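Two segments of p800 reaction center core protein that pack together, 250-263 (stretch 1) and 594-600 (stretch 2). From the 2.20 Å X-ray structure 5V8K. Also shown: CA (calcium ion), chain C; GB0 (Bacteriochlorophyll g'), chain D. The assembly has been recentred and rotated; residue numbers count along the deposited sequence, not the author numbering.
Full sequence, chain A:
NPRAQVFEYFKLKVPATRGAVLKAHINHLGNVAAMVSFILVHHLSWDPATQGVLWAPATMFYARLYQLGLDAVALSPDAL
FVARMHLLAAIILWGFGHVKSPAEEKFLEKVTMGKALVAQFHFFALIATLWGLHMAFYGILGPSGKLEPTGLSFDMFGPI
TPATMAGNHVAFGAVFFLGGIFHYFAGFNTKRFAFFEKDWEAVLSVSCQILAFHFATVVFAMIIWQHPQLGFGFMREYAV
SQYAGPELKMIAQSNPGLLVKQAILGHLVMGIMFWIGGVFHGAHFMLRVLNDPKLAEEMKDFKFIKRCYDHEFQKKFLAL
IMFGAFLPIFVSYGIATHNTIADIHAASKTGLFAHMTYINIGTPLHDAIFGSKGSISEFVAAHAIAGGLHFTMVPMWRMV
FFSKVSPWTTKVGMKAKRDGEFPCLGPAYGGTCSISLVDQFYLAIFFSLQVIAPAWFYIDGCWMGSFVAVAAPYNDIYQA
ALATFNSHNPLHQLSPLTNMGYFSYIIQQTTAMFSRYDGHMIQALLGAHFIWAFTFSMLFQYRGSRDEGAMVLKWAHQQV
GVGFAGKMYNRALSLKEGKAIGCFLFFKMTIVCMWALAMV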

# COMPACT_ATOMS: atom_id res chain seq x y z
N MET A 250 0.49 11.84 32.12
CA MET A 250 0.82 10.42 32.16
C MET A 250 1.63 10.01 30.92
O MET A 250 2.60 9.26 31.03
CB MET A 250 -0.48 9.60 32.30
CG MET A 250 -1.02 9.57 33.72
SD MET A 250 -2.54 8.58 33.96
CE MET A 250 -3.86 9.73 33.50
N ILE A 251 1.29 10.57 29.75
CA ILE A 251 1.99 10.22 28.51
C ILE A 251 3.40 10.78 28.53
O ILE A 251 4.38 10.07 28.24
CB ILE A 251 1.19 10.71 27.30
CG1 ILE A 251 -0.11 9.92 27.16
CG2 ILE A 251 1.99 10.57 26.02
CD1 ILE A 251 -1.11 10.51 26.21
N ALA A 252 3.54 12.04 28.94
CA ALA A 252 4.84 12.69 28.98
C ALA A 252 5.79 12.02 29.97
O ALA A 252 7.01 12.09 29.80
CB ALA A 252 4.67 14.17 29.33
N GLN A 253 5.28 11.36 30.99
CA GLN A 253 6.20 10.76 31.95
C GLN A 253 6.92 9.56 31.37
O GLN A 253 8.08 9.30 31.73
CB GLN A 253 5.44 10.41 33.22
CG GLN A 253 5.37 11.61 34.15
CD GLN A 253 4.32 11.52 35.23
OE1 GLN A 253 4.17 12.46 36.01
NE2 GLN A 253 3.58 10.41 35.28
N SER A 254 6.29 8.82 30.47
CA SER A 254 6.97 7.77 29.75
C SER A 254 7.53 8.25 28.41
O SER A 254 8.26 7.50 27.76
CB SER A 254 6.01 6.60 29.54
OG SER A 254 4.87 7.00 28.82
N ASN A 255 7.21 9.47 28.00
CA ASN A 255 7.63 10.02 26.71
C ASN A 255 7.87 11.51 26.86
O ASN A 255 7.07 12.33 26.39
CB ASN A 255 6.60 9.73 25.63
CG ASN A 255 7.07 10.10 24.26
OD1 ASN A 255 8.16 10.63 24.06
ND2 ASN A 255 6.22 9.85 23.30
N PRO A 256 9.00 11.89 27.48
CA PRO A 256 9.19 13.30 27.86
C PRO A 256 9.17 14.27 26.70
O PRO A 256 8.62 15.37 26.83
CB PRO A 256 10.57 13.30 28.55
CG PRO A 256 10.91 11.89 28.78
CD PRO A 256 10.20 11.09 27.77
N GLY A 257 9.76 13.87 25.55
CA GLY A 257 9.78 14.72 24.38
C GLY A 257 8.52 14.75 23.56
O GLY A 257 8.54 15.27 22.44
N LEU A 258 7.41 14.21 24.08
CA LEU A 258 6.17 14.07 23.32
C LEU A 258 5.88 15.27 22.44
O LEU A 258 5.79 15.15 21.21
CB LEU A 258 4.98 13.83 24.26
CG LEU A 258 3.61 13.61 23.61
CD1 LEU A 258 3.49 12.25 22.94
CD2 LEU A 258 2.53 13.80 24.66
N LEU A 259 5.70 16.45 23.06
CA LEU A 259 5.26 17.61 22.30
C LEU A 259 6.37 18.16 21.43
O LEU A 259 6.11 18.66 20.33
CB LEU A 259 4.74 18.71 23.22
CG LEU A 259 3.59 18.33 24.15
CD1 LEU A 259 3.17 19.54 24.95
CD2 LEU A 259 2.41 17.80 23.32
N VAL A 260 7.62 18.08 21.91
CA VAL A 260 8.74 18.52 21.09
C VAL A 260 8.76 17.74 19.77
O VAL A 260 8.94 18.29 18.69
CB VAL A 260 10.07 18.37 21.84
CG1 VAL A 260 11.21 18.95 21.00
CG2 VAL A 260 10.03 19.02 23.19
N LYS A 261 8.60 16.42 19.86
CA LYS A 261 8.66 15.61 18.65
C LYS A 261 7.46 15.84 17.74
O LYS A 261 7.60 15.67 16.52
CB LYS A 261 8.83 14.15 19.02
CG LYS A 261 10.18 13.91 19.58
CD LYS A 261 10.41 12.49 20.01
CE LYS A 261 9.66 12.16 21.23
NZ LYS A 261 9.85 10.76 21.64
N GLN A 262 6.31 16.27 18.27
CA GLN A 262 5.21 16.69 17.39
C GLN A 262 5.59 17.94 16.62
O GLN A 262 5.36 18.03 15.40
CB GLN A 262 3.93 16.92 18.18
CG GLN A 262 3.25 15.64 18.63
CD GLN A 262 2.19 15.87 19.72
OE1 GLN A 262 1.52 16.89 19.76
NE2 GLN A 262 2.01 14.88 20.57
N ALA A 263 6.22 18.91 17.28
CA ALA A 263 6.67 20.11 16.60
C ALA A 263 7.73 19.78 15.56
O ALA A 263 7.76 20.38 14.47
CB ALA A 263 7.23 21.10 17.59
N MET A 594 1.93 8.69 10.73
CA MET A 594 3.11 9.04 11.50
C MET A 594 2.75 9.97 12.64
O MET A 594 3.32 9.88 13.72
CB MET A 594 4.17 9.66 10.59
CG MET A 594 4.73 8.67 9.55
SD MET A 594 5.92 9.49 8.51
CE MET A 594 7.24 9.23 9.61
N TRP A 595 1.78 10.85 12.41
CA TRP A 595 1.26 11.70 13.47
C TRP A 595 0.68 10.88 14.63
O TRP A 595 0.92 11.17 15.79
CB TRP A 595 0.25 12.67 12.90
CG TRP A 595 -0.03 13.71 13.92
CD1 TRP A 595 -1.06 13.74 14.80
CD2 TRP A 595 0.81 14.82 14.23
NE1 TRP A 595 -0.93 14.82 15.63
CE2 TRP A 595 0.20 15.51 15.30
CE3 TRP A 595 2.01 15.30 13.70
CZ2 TRP A 595 0.77 16.63 15.87
CZ3 TRP A 595 2.57 16.42 14.26
CH2 TRP A 595 1.95 17.09 15.33
N ALA A 596 -0.05 9.80 14.32
CA ALA A 596 -0.47 8.87 15.37
C ALA A 596 0.70 8.40 16.21
O ALA A 596 0.61 8.37 17.44
CB ALA A 596 -1.19 7.69 14.75
N LEU A 597 1.80 8.02 15.57
CA LEU A 597 3.00 7.63 16.28
C LEU A 597 3.55 8.77 17.11
O LEU A 597 4.19 8.51 18.14
CB LEU A 597 4.11 7.15 15.29
CG LEU A 597 3.84 5.90 14.48
CD1 LEU A 597 4.93 5.74 13.43
CD2 LEU A 597 3.79 4.73 15.42
N ALA A 598 3.41 10.01 16.66
CA ALA A 598 3.86 11.16 17.44
C ALA A 598 2.94 11.50 18.62
O ALA A 598 3.36 12.25 19.51
CB ALA A 598 3.97 12.38 16.53
N MET A 599 1.75 10.93 18.66
CA MET A 599 0.79 11.22 19.72
C MET A 599 0.92 10.31 20.93
O MET A 599 0.42 10.66 22.01
CB MET A 599 -0.63 11.14 19.18
CG MET A 599 -1.00 12.32 18.31
SD MET A 599 -0.87 13.99 19.06
CE MET A 599 -2.40 14.03 20.01
N VAL A 600 1.55 9.15 20.76
CA VAL A 600 1.83 8.24 21.84
C VAL A 600 3.34 8.07 22.07
O VAL A 600 3.70 7.95 23.28
CB VAL A 600 1.14 6.88 21.60
CG1 VAL A 600 -0.35 7.07 21.47
CG2 VAL A 600 1.71 6.18 20.37
CA CA C . 5.81 7.87 19.74
C1 GB0 D . 6.39 4.46 2.84
C2 GB0 D . 7.43 4.38 3.91
C3 GB0 D . 7.46 3.32 4.68
C4 GB0 D . 6.50 2.20 4.51
C5 GB0 D . 8.48 3.28 5.74
C6 GB0 D . 9.30 2.02 5.61
NB GB0 D . -0.62 -1.05 6.69
ND GB0 D . 0.85 1.38 9.44
C10 GB0 D . 12.46 2.54 7.76
C11 GB0 D . 13.84 2.12 7.29
C12 GB0 D . 14.67 1.72 8.48
C13 GB0 D . 16.01 1.72 8.40
C14 GB0 D . 16.70 2.17 7.16
C15 GB0 D . 16.89 1.27 9.53
C1A GB0 D . 1.41 2.65 6.66
C1B GB0 D . -0.90 -0.75 5.42
C1C GB0 D . -0.79 -2.17 9.56
C1D GB0 D . 0.91 1.48 10.74
C2A GB0 D . 1.34 3.53 5.44
C2B GB0 D . -1.64 -1.79 4.89
C2C GB0 D . -0.94 -3.08 10.72
C2D GB0 D . 1.61 2.68 11.50
C3A GB0 D . 0.20 2.89 4.68
C3B GB0 D . -1.82 -2.75 5.86
C3C GB0 D . -0.44 -1.98 11.58
C3D GB0 D . 1.92 3.23 10.26
C4A GB0 D . 0.12 1.60 5.44
C4B GB0 D . -1.20 -2.24 7.00
C4C GB0 D . -0.14 -0.79 10.94
C4D GB0 D . 1.50 2.54 9.09
C7 GB0 D . 10.30 2.01 6.73
C8 GB0 D . 11.51 2.57 6.59
C9 GB0 D . 11.87 3.28 5.32
CAA GB0 D . 2.63 3.53 4.63
CAB GB0 D . -2.54 -4.01 5.56
CAC GB0 D . -0.24 -2.06 13.04
CAD GB0 D . 2.63 4.44 9.83
CBA GB0 D . 2.57 4.56 3.50
CBB GB0 D . -3.05 -4.85 6.40
CBC GB0 D . -0.53 -3.30 13.84
CBD GB0 D . 2.62 4.47 8.33
CED GB0 D . 5.92 5.91 7.27
CGA GB0 D . 3.88 4.61 2.75
CGD GB0 D . 4.04 4.46 7.90
CHA GB0 D . 1.83 3.27 7.93
CHB GB0 D . -0.46 0.53 4.83
CHC GB0 D . -1.21 -2.88 8.33
CHD GB0 D . 0.37 0.41 11.59
CMA GB0 D . -1.17 3.62 4.78
CMB GB0 D . -2.10 -1.96 3.49
CMC GB0 D . -2.42 -3.42 10.92
CMD GB0 D . 1.82 3.03 12.91
NA GB0 D . 0.52 1.64 6.71
NC GB0 D . -0.36 -0.92 9.63
O1A GB0 D . 3.96 4.38 1.55
O1D GB0 D . 4.77 3.48 7.90
O2A GB0 D . 5.13 4.64 3.50
O2D GB0 D . 4.55 5.73 7.51
OBD GB0 D . 3.15 5.45 10.43
MG GB0 D . -0.12 0.35 8.06
O HOH W 1 6.67 10.19 20.23
O HOH W 2 5.93 12.72 19.95
O HOH W 3 7.28 7.25 21.48

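Which residue does most to join the two stretches? Gln-262 does: it has the largest covered area, 93 Å² within a contact of 351 Å². Its helix, 258-263, runs nearly antiparallel to helix 594-599 (158°), and the CA atoms of Gln-262 and Ala-598 lie 5.7 Å apart. The side chain leaves sideways and extends with chi1 m and chi2 t, so that Gln-262 NE2 donates a hydrogen bond to Ala-598 O (3.1 Å, 155°). The same NE2 of Gln-262 lies 3.4 Å from Met-599 SD.

Why does a residue as small as Ala-598 suit its place? Its lone methyl, pointing toward stretch 1, fits the close approach of the two CA atoms and meets the aliphatic part of the glutamine, with Gln-262 CG 3.9 Å from Ala-598 CB. Its carbonyl is near the end of the chain, where no later residue in the helix can take it up. Besides the glutamine amide, it accepts from water 2, at 2.6 Å from Ala-598 O; that water also donates to Leu-258 O at 2.7 Å, bridging the two backbones. Leu-258 CD1 packs 3.4 Å from Ala-598 O, adding a nonpolar cover.

What holds the chain terminus? Asn-255 ND2 donates to Val-600 O (3.2 Å, 157°). Although the CB of Val-600 points away, the residue still has 45 Å² covered, and Ile-251 CG2 also lies 4.2 Å from Val-600 O. Lys-261 NZ donates to Asn-255 OD1 (3.0 Å), so both ends of the amide are engaged.

How does Trp-595 contribute? Its CB points sideways, but chi1 t brings the ring nearer: Trp-595 CH2 lies 3.5 Å from Gln-262 CB, while Gln-262 O sits at the ring edge, 3.4 Å from Trp-595 CZ3. The broad indole thus extends the contact along the glutamine's backbone.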